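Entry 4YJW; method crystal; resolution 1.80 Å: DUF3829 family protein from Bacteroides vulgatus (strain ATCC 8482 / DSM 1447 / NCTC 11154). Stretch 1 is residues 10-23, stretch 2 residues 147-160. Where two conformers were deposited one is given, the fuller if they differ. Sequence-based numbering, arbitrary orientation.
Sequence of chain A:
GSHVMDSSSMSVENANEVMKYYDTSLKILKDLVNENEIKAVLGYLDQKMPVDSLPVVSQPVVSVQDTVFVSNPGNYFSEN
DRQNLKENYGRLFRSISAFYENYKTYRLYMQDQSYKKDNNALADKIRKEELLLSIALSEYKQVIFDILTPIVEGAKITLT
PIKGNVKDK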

HETATM    1  N   MSE A  10       8.880  23.284 -21.911  1.00 62.44           N
HETATM    2  CA  MSE A  10       9.612  22.526 -20.888  1.00 60.79           C
HETATM    3  C   MSE A  10       8.659  22.210 -19.725  1.00 60.14           C
HETATM    4  O   MSE A  10       8.824  21.209 -19.024  1.00 58.33           O
HETATM    5  CB  MSE A  10      10.835  23.324 -20.400  1.00 64.51           C
ATOM      6  N   SER A  11       7.664  23.089 -19.529  1.00 53.82           N
ATOM      7  CA  SER A  11       6.621  22.956 -18.527  1.00 51.62           C
ATOM      8  C   SER A  11       5.511  22.079 -19.083  1.00 49.82           C
ATOM      9  O   SER A  11       4.897  21.340 -18.318  1.00 47.15           O
ATOM     10  CB  SER A  11       6.082  24.324 -18.124  1.00 56.61           C
ATOM     11  OG  SER A  11       5.201  24.206 -17.021  1.00 67.05           O
ATOM     12  N   VAL A  12       5.250  22.168 -20.414  1.00 43.46           N
ATOM     13  CA  VAL A  12       4.238  21.357 -21.118  1.00 41.62           C
ATOM     14  C   VAL A  12       4.647  19.863 -21.042  1.00 41.50           C
ATOM     15  O   VAL A  12       3.796  19.006 -20.747  1.00 39.49           O
ATOM     16  CB  VAL A  12       4.031  21.840 -22.582  1.00 45.90           C
ATOM     17  CG1 VAL A  12       3.143  20.882 -23.383  1.00 44.85           C
ATOM     18  CG2 VAL A  12       3.455  23.251 -22.614  1.00 46.78           C
ATOM     19  N   GLU A  13       5.948  19.564 -21.287  1.00 35.89           N
ATOM     20  CA  GLU A  13       6.432  18.183 -21.214  0.50 34.28           C
ATOM     21  C   GLU A  13       6.413  17.702 -19.759  1.00 36.37           C
ATOM     22  O   GLU A  13       6.012  16.566 -19.513  1.00 31.96           O
ATOM     23  CB  GLU A  13       7.814  17.990 -21.868  0.50 36.17           C
ATOM     24  CG  GLU A  13       8.978  18.763 -21.270  0.50 45.77           C
ATOM     25  CD  GLU A  13      10.336  18.404 -21.844  0.50 60.11           C
ATOM     26  OE1 GLU A  13      10.474  18.371 -23.090  0.50 57.03           O
ATOM     27  OE2 GLU A  13      11.274  18.182 -21.045  0.50 46.71           O
ATOM     28  N   ASN A  14       6.764  18.588 -18.787  1.00 34.28           N
ATOM     29  CA  ASN A  14       6.738  18.266 -17.346  1.00 33.23           C
ATOM     30  C   ASN A  14       5.304  17.971 -16.878  1.00 32.17           C
ATOM     31  O   ASN A  14       5.079  17.034 -16.097  1.00 29.25           O
ATOM     32  CB  ASN A  14       7.342  19.413 -16.521  1.00 37.69           C
ATOM     33  CG  ASN A  14       8.849  19.366 -16.400  1.00 57.60           C
ATOM     34  OD1 ASN A  14       9.525  18.485 -16.946  1.00 50.72           O
ATOM     35  ND2 ASN A  14       9.406  20.294 -15.638  1.00 50.66           N
ATOM     36  N   ALA A  15       4.337  18.739 -17.400  1.00 28.43           N
ATOM     37  CA  ALA A  15       2.916  18.575 -17.106  1.00 27.63           C
ATOM     38  C   ALA A  15       2.401  17.247 -17.657  1.00 28.48           C
ATOM     39  O   ALA A  15       1.607  16.588 -16.989  1.00 26.33           O
ATOM     40  CB  ALA A  15       2.114  19.734 -17.674  1.00 28.69           C
ATOM     41  N   ASN A  16       2.880  16.826 -18.854  1.00 24.32           N
ATOM     42  CA  ASN A  16       2.472  15.541 -19.420  1.00 23.50           C
ATOM     43  C   ASN A  16       2.970  14.396 -18.557  1.00 24.04           C
ATOM     44  O   ASN A  16       2.268  13.390 -18.422  1.00 23.13           O
ATOM     45  CB  ASN A  16       2.974  15.379 -20.852  1.00 24.20           C
ATOM     46  CG  ASN A  16       2.161  16.153 -21.855  1.00 44.63           C
ATOM     47  OD1 ASN A  16       0.922  16.229 -21.766  1.00 31.41           O
ATOM     48  ND2 ASN A  16       2.843  16.719 -22.850  1.00 35.74           N
ATOM     49  N   GLU A  17       4.168  14.547 -17.965  1.00 20.48           N
ATOM     50  CA  GLU A  17       4.736  13.520 -17.085  1.00 19.04           C
ATOM     51  C   GLU A  17       3.955  13.484 -15.781  1.00 19.70           C
ATOM     52  O   GLU A  17       3.730  12.405 -15.245  1.00 16.90           O
ATOM     53  CB  GLU A  17       6.244  13.731 -16.818  1.00 20.76           C
ATOM     54  CG  GLU A  17       7.120  13.579 -18.064  1.00 24.16           C
ATOM     55  CD  GLU A  17       6.963  12.255 -18.794  1.00 29.53           C
ATOM     56  OE1 GLU A  17       7.099  11.189 -18.146  1.00 24.52           O
ATOM     57  OE2 GLU A  17       6.633  12.287 -20.001  1.00 26.89           O
ATOM     58  N   VAL A  18       3.528  14.652 -15.262  1.00 18.94           N
ATOM     59  CA  VAL A  18       2.701  14.672 -14.043  1.00 18.12           C
ATOM     60  C   VAL A  18       1.411  13.868 -14.299  1.00 20.23           C
ATOM     61  O   VAL A  18       1.037  13.044 -13.464  1.00 17.55           O
ATOM     62  CB  VAL A  18       2.393  16.127 -13.581  1.00 22.59           C
ATOM     63  CG1 VAL A  18       1.348  16.149 -12.459  1.00 22.82           C
ATOM     64  CG2 VAL A  18       3.674  16.831 -13.130  1.00 23.71           C
HETATM   65  N   MSE A  19       0.766  14.065 -15.469  1.00 18.62           N
HETATM   66  CA  MSE A  19      -0.471  13.331 -15.806  1.00 18.58           C
HETATM   67  C   MSE A  19      -0.221  11.809 -15.867  1.00 22.17           C
HETATM   68  O   MSE A  19      -1.054  11.030 -15.400  1.00 22.04           O
HETATM   69  CB  MSE A  19      -1.072  13.828 -17.143  1.00 20.32           C
HETATM   70  CG  MSE A  19      -1.526  15.291 -17.114  1.00 27.05           C
HETATM   71 SE   MSE A  19      -2.588  15.771 -15.537  0.75 34.63          SE
HETATM   72  CE  MSE A  19      -4.060  14.521 -15.716  1.00 30.31           C
ATOM     73  N   LYS A  20       0.931  11.396 -16.412  1.00 18.94           N
ATOM     74  CA  LYS A  20       1.297   9.969 -16.507  1.00 16.71           C
ATOM     75  C   LYS A  20       1.459   9.404 -15.102  1.00 18.57           C
ATOM     76  O   LYS A  20       0.924   8.332 -14.804  1.00 15.75           O
ATOM     77  CB  LYS A  20       2.565   9.753 -17.337  1.00 18.66           C
ATOM     78  CG  LYS A  20       2.426  10.164 -18.816  1.00 20.91           C
ATOM     79  CD  LYS A  20       3.767   9.968 -19.569  1.00 18.46           C
ATOM     80  CE  LYS A  20       3.692  10.562 -20.958  1.00 21.99           C
ATOM     81  NZ  LYS A  20       5.032  10.580 -21.626  1.00 23.23           N
ATOM     82  N   TYR A  21       2.166  10.150 -14.233  1.00 14.90           N
ATOM     83  CA  TYR A  21       2.404   9.755 -12.845  1.00 13.52           C
ATOM     84  C   TYR A  21       1.080   9.631 -12.087  1.00 17.04           C
ATOM     85  O   TYR A  21       0.866   8.651 -11.370  1.00 15.71           O
ATOM     86  CB  TYR A  21       3.345  10.760 -12.156  1.00 14.35           C
ATOM     87  CG  TYR A  21       3.845  10.271 -10.809  1.00 14.83           C
ATOM     88  CD1 TYR A  21       3.087  10.463  -9.652  1.00 16.14           C
ATOM     89  CD2 TYR A  21       5.102   9.689 -10.678  1.00 14.63           C
ATOM     90  CE1 TYR A  21       3.539  10.023  -8.410  1.00 16.81           C
ATOM     91  CE2 TYR A  21       5.574   9.262  -9.433  1.00 15.54           C
ATOM     92  CZ  TYR A  21       4.786   9.433  -8.303  1.00 18.19           C
ATOM     93  OH  TYR A  21       5.213   9.025  -7.060  1.00 19.41           O
ATOM     94  N   TYR A  22       0.167  10.599 -12.287  1.00 15.89           N
ATOM     95  CA  TYR A  22      -1.141  10.558 -11.623  1.00 16.84           C
ATOM     96  C   TYR A  22      -1.975   9.372 -12.123  1.00 18.82           C
ATOM     97  O   TYR A  22      -2.543   8.638 -11.311  1.00 18.14           O
ATOM     98  CB  TYR A  22      -1.891  11.863 -11.854  1.00 18.97           C
ATOM     99  CG  TYR A  22      -3.281  11.880 -11.256  1.00 22.79           C
ATOM    100  CD1 TYR A  22      -3.475  11.743  -9.883  1.00 24.85           C
ATOM    101  CD2 TYR A  22      -4.398  12.119 -12.050  1.00 24.99           C
ATOM    102  CE1 TYR A  22      -4.750  11.800  -9.321  1.00 27.68           C
ATOM    103  CE2 TYR A  22      -5.678  12.210 -11.492  1.00 26.93           C
ATOM    104  CZ  TYR A  22      -5.850  12.015 -10.133  1.00 35.15           C
ATOM    105  OH  TYR A  22      -7.110  12.083  -9.582  1.00 42.03           O
ATOM    106  N   ASP A  23      -2.067   9.193 -13.445  1.00 17.67           N
ATOM    107  CA  ASP A  23      -2.831   8.070 -14.017  1.00 17.59           C
ATOM    108  C   ASP A  23      -2.313   6.712 -13.491  1.00 19.14           C
ATOM    109  O   ASP A  23      -3.121   5.863 -13.115  1.00 19.12           O
ATOM    110  CB  ASP A  23      -2.787   8.115 -15.560  1.00 20.19           C
ATOM    111  CG  ASP A  23      -3.556   9.283 -16.167  1.00 34.86           C
ATOM    112  OD1 ASP A  23      -4.502   9.787 -15.508  1.00 37.05           O
ATOM    113  OD2 ASP A  23      -3.219   9.689 -17.300  1.00 38.49           O
ATOM    114  N   ILE A 147      -1.109  14.839  -2.090  1.00 23.12           N
ATOM    115  CA  ILE A 147       0.047  15.554  -2.657  1.00 23.36           C
ATOM    116  C   ILE A 147      -0.220  15.849  -4.144  1.00 26.01           C
ATOM    117  O   ILE A 147       0.079  16.934  -4.644  1.00 24.79           O
ATOM    118  CB  ILE A 147       1.371  14.720  -2.500  1.00 26.36           C
ATOM    119  CG1 ILE A 147       1.813  14.610  -1.032  1.00 27.93           C
ATOM    120  CG2 ILE A 147       2.516  15.289  -3.372  1.00 27.34           C
ATOM    121  CD1 ILE A 147       2.733  13.404  -0.757  1.00 28.60           C
ATOM    122  N   LEU A 148      -0.709  14.843  -4.859  1.00 21.02           N
ATOM    123  CA  LEU A 148      -0.864  14.919  -6.309  1.00 19.43           C
ATOM    124  C   LEU A 148      -2.014  15.796  -6.818  1.00 23.08           C
ATOM    125  O   LEU A 148      -1.815  16.506  -7.795  1.00 21.26           O
ATOM    126  CB  LEU A 148      -1.057  13.513  -6.881  1.00 17.70           C
ATOM    127  CG  LEU A 148       0.142  12.532  -6.844  1.00 19.04           C
ATOM    128  CD1 LEU A 148      -0.269  11.172  -7.403  1.00 18.00           C
ATOM    129  CD2 LEU A 148       1.311  13.042  -7.680  1.00 20.28           C
ATOM    130  N   THR A 149      -3.215  15.717  -6.236  1.00 22.12           N
ATOM    131  CA  THR A 149      -4.354  16.409  -6.868  1.00 23.45           C
ATOM    132  C   THR A 149      -4.091  17.959  -7.052  1.00 26.85           C
ATOM    133  O   THR A 149      -4.381  18.401  -8.160  1.00 25.99           O
ATOM    134  CB  THR A 149      -5.693  16.078  -6.210  1.00 33.96           C
ATOM    135  OG1 THR A 149      -5.617  16.275  -4.817  1.00 31.67           O
ATOM    136  CG2 THR A 149      -6.120  14.623  -6.480  1.00 33.54           C
ATOM    137  N   PRO A 150      -3.427  18.754  -6.165  1.00 24.91           N
ATOM    138  CA  PRO A 150      -3.174  20.171  -6.511  1.00 25.27           C
ATOM    139  C   PRO A 150      -2.148  20.341  -7.647  1.00 28.83           C
ATOM    140  O   PRO A 150      -2.288  21.251  -8.464  1.00 27.44           O
ATOM    141  CB  PRO A 150      -2.647  20.772  -5.205  1.00 28.36           C
ATOM    142  CG  PRO A 150      -3.127  19.826  -4.114  1.00 32.36           C
ATOM    143  CD  PRO A 150      -3.015  18.477  -4.771  1.00 26.68           C
ATOM    144  N   ILE A 151      -1.128  19.443  -7.717  1.00 24.27           N
ATOM    145  CA  ILE A 151      -0.094  19.443  -8.772  1.00 23.68           C
ATOM    146  C   ILE A 151      -0.750  19.096 -10.126  1.00 26.44           C
ATOM    147  O   ILE A 151      -0.409  19.690 -11.155  1.00 27.41           O
ATOM    148  CB  ILE A 151       1.068  18.440  -8.438  1.00 25.58           C
ATOM    149  CG1 ILE A 151       1.692  18.720  -7.053  1.00 26.43           C
ATOM    150  CG2 ILE A 151       2.160  18.462  -9.551  1.00 25.27           C
ATOM    151  CD1 ILE A 151       2.660  17.601  -6.522  1.00 32.01           C
ATOM    152  N   VAL A 152      -1.684  18.126 -10.108  1.00 22.59           N
ATOM    153  CA  VAL A 152      -2.452  17.663 -11.266  1.00 21.72           C
ATOM    154  C   VAL A 152      -3.259  18.842 -11.827  1.00 28.13           C
ATOM    155  O   VAL A 152      -3.280  19.039 -13.053  1.00 27.57           O
ATOM    156  CB  VAL A 152      -3.322  16.437 -10.911  1.00 25.85           C
ATOM    157  CG1 VAL A 152      -4.400  16.180 -11.972  1.00 26.89           C
ATOM    158  CG2 VAL A 152      -2.432  15.205 -10.783  1.00 24.27           C
ATOM    159  N   GLU A 153      -3.882  19.647 -10.935  1.00 25.82           N
ATOM    160  CA  GLU A 153      -4.629  20.841 -11.348  0.50 26.92           C
ATOM    161  C   GLU A 153      -3.666  21.828 -12.024  1.00 31.50           C
ATOM    162  O   GLU A 153      -4.004  22.429 -13.043  1.00 31.92           O
ATOM    163  CB  GLU A 153      -5.367  21.481 -10.154  0.50 29.53           C
ATOM    164  CG  GLU A 153      -6.170  22.744 -10.477  0.50 37.55           C
ATOM    165  CD  GLU A 153      -7.003  22.789 -11.751  0.50 47.35           C
ATOM    166  OE1 GLU A 153      -7.694  21.793 -12.066  0.50 39.70           O
ATOM    167  OE2 GLU A 153      -6.996  23.849 -12.413  0.50 34.81           O
ATOM    168  N   GLY A 154      -2.451  21.936 -11.472  1.00 28.54           N
ATOM    169  CA  GLY A 154      -1.396  22.794 -12.007  1.00 28.83           C
ATOM    170  C   GLY A 154      -0.965  22.327 -13.392  1.00 33.14           C
ATOM    171  O   GLY A 154      -0.705  23.148 -14.280  1.00 33.02           O
ATOM    172  N   ALA A 155      -0.926  20.991 -13.601  1.00 28.87           N
ATOM    173  CA  ALA A 155      -0.564  20.366 -14.878  1.00 28.05           C
ATOM    174  C   ALA A 155      -1.664  20.609 -15.914  1.00 34.58           C
ATOM    175  O   ALA A 155      -1.370  20.895 -17.079  1.00 34.70           O
ATOM    176  CB  ALA A 155      -0.324  18.868 -14.690  1.00 27.05           C
ATOM    177  N   LYS A 156      -2.932  20.534 -15.487  1.00 33.16           N
ATOM    178  CA  LYS A 156      -4.075  20.796 -16.365  1.00 34.25           C
ATOM    179  C   LYS A 156      -4.032  22.260 -16.855  1.00 40.78           C
ATOM    180  O   LYS A 156      -4.262  22.504 -18.044  1.00 40.61           O
ATOM    181  CB  LYS A 156      -5.392  20.471 -15.658  1.00 36.81           C
ATOM    182  CG  LYS A 156      -5.635  18.971 -15.519  1.00 40.02           C
ATOM    183  CD  LYS A 156      -6.958  18.696 -14.824  1.00 51.63           C
ATOM    184  CE  LYS A 156      -7.147  17.238 -14.508  1.00 57.41           C
ATOM    185  NZ  LYS A 156      -8.455  16.993 -13.852  1.00 67.05           N
ATOM    186  N   ILE A 157      -3.631  23.209 -15.974  1.00 38.13           N
ATOM    187  CA  ILE A 157      -3.463  24.628 -16.344  1.00 38.87           C
ATOM    188  C   ILE A 157      -2.428  24.740 -17.482  1.00 44.34           C
ATOM    189  O   ILE A 157      -2.711  25.378 -18.500  1.00 45.26           O
ATOM    190  CB  ILE A 157      -3.052  25.503 -15.123  1.00 42.10           C
ATOM    191  CG1 ILE A 157      -4.205  25.639 -14.103  1.00 42.33           C
ATOM    192  CG2 ILE A 157      -2.505  26.883 -15.568  1.00 43.04           C
ATOM    193  CD1 ILE A 157      -3.756  26.121 -12.710  1.00 44.81           C
ATOM    194  N   THR A 158      -1.246  24.112 -17.311  1.00 39.66           N
ATOM    195  CA  THR A 158      -0.170  24.150 -18.303  1.00 40.57           C
ATOM    196  C   THR A 158      -0.635  23.535 -19.630  1.00 47.42           C
ATOM    197  O   THR A 158      -0.323  24.094 -20.684  1.00 47.77           O
ATOM    198  CB  THR A 158       1.097  23.459 -17.758  1.00 44.03           C
ATOM    199  OG1 THR A 158       1.459  24.061 -16.510  1.00 45.56           O
ATOM    200  CG2 THR A 158       2.284  23.556 -18.710  1.00 40.44           C
ATOM    201  N   LEU A 159      -1.437  22.453 -19.579  1.00 45.95           N
ATOM    202  CA  LEU A 159      -1.876  21.727 -20.781  1.00 46.83           C
ATOM    203  C   LEU A 159      -3.151  22.271 -21.463  1.00 57.82           C
ATOM    204  O   LEU A 159      -3.514  21.751 -22.525  1.00 57.99           O
ATOM    205  CB  LEU A 159      -2.057  20.231 -20.482  1.00 44.99           C
ATOM    206  CG  LEU A 159      -0.786  19.474 -20.128  1.00 47.79           C
ATOM    207  CD1 LEU A 159      -1.109  18.069 -19.646  1.00 46.85           C
ATOM    208  CD2 LEU A 159       0.206  19.456 -21.294  1.00 47.53           C
ATOM    209  N   THR A 160      -3.805  23.300 -20.901  1.00 58.67           N
ATOM    210  CA  THR A 160      -5.011  23.875 -21.516  1.00 61.17           C
ATOM    211  C   THR A 160      -4.645  25.137 -22.335  1.00 69.20           C
ATOM    212  O   THR A 160      -4.402  26.198 -21.745  1.00 69.84           O
ATOM    213  CB  THR A 160      -6.111  24.162 -20.473  1.00 72.08           C
ATOM    214  OG1 THR A 160      -5.523  24.684 -19.281  1.00 72.76           O
ATOM    215  CG2 THR A 160      -6.945  22.929 -20.148  1.00 70.32           C
TER

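The two stretches are helices whose N-to-C directions differ by 137°, and their axes approach to 8.7 Å. No hydrogen bond crosses between them, so the 739 Å² of surface buried here rests on the shape and placement of side chains.

The backbones come nearest at Ala15 and Ala155, where the CA atoms of the two residues lie 4.5 Å apart; the other register pairs, such as Val18 CA and Val152 CA at 6.6 Å, are wider. Both alanines direct CA-to-CB toward the opposing helix, and Ala15 CB lies 3.9 Å from Ala155 CB and 3.7 Å from Ala155 O. A methyl group is the whole side chain at each position, which is consistent with so short a backbone separation.

Around this point the longer side chains interdigitate. Met19, a selenomethionine, has CA-to-CB pointing sideways, but its chi angles of -64°, -47° and -59° (m, m, m) fold the chain so that its end comes nearer to stretch 2. The selenium then sits 3.9 Å from Ala155 CB and 4.0 Å from Val152 CG1, and the side chain occupies a hole formed by Val152, Ala155, Lys156 and Leu159. The reciprocal knob is Leu159. It too starts sideways, and its m, t rotamer (-66°, 171°) carries its end in among Val12, Ala15, Asn16 and Met19. Leu159 CG is 3.8 Å from Ala15 CB, Leu159 CD1 is 3.8 Å from Met19 CG, and Leu159 CD2 is 3.9 Å from Val12 CG1. The two knobs therefore also touch each other.

Val18 points toward stretch 2 with chi1 at 170°, in the t well, and its CG1 lies 3.8 Å from Ile151 CG2 and 3.9 Å from Ala155 CB. Val152, likewise t at 164°, places CG2 over one face of the Tyr22 ring, 3.9 Å from the centroid and 28° off the ring normal, as a CH-pi contact requires; the closest pair is Val152 CG2 to Tyr22 CG at 3.5 Å. Tyr22 is also t (177°), and Leu148 CD1 meets the edge of its ring, 4.1 Å from Tyr22 CD1. Leu148, in the m, t rotamer, reaches both tyrosines: its CD2 is 3.7 Å from Tyr21 CD1. Tyr21 begins sideways, yet its end comes nearer, while its hydroxyl is hydrogen-bonded elsewhere in the structure.

At the other end of the contact, Thr158 has chi1 at -55° (m). This rotamer lets OG1 donate to Gly154 O, 3.2 Å away, within its own helix, while Thr158 CG2 lies 3.4 Å from Ser11 OG and 4.1 Å from Val12 CG2. The hydroxyl is thus satisfied locally and the methyl group faces stretch 1.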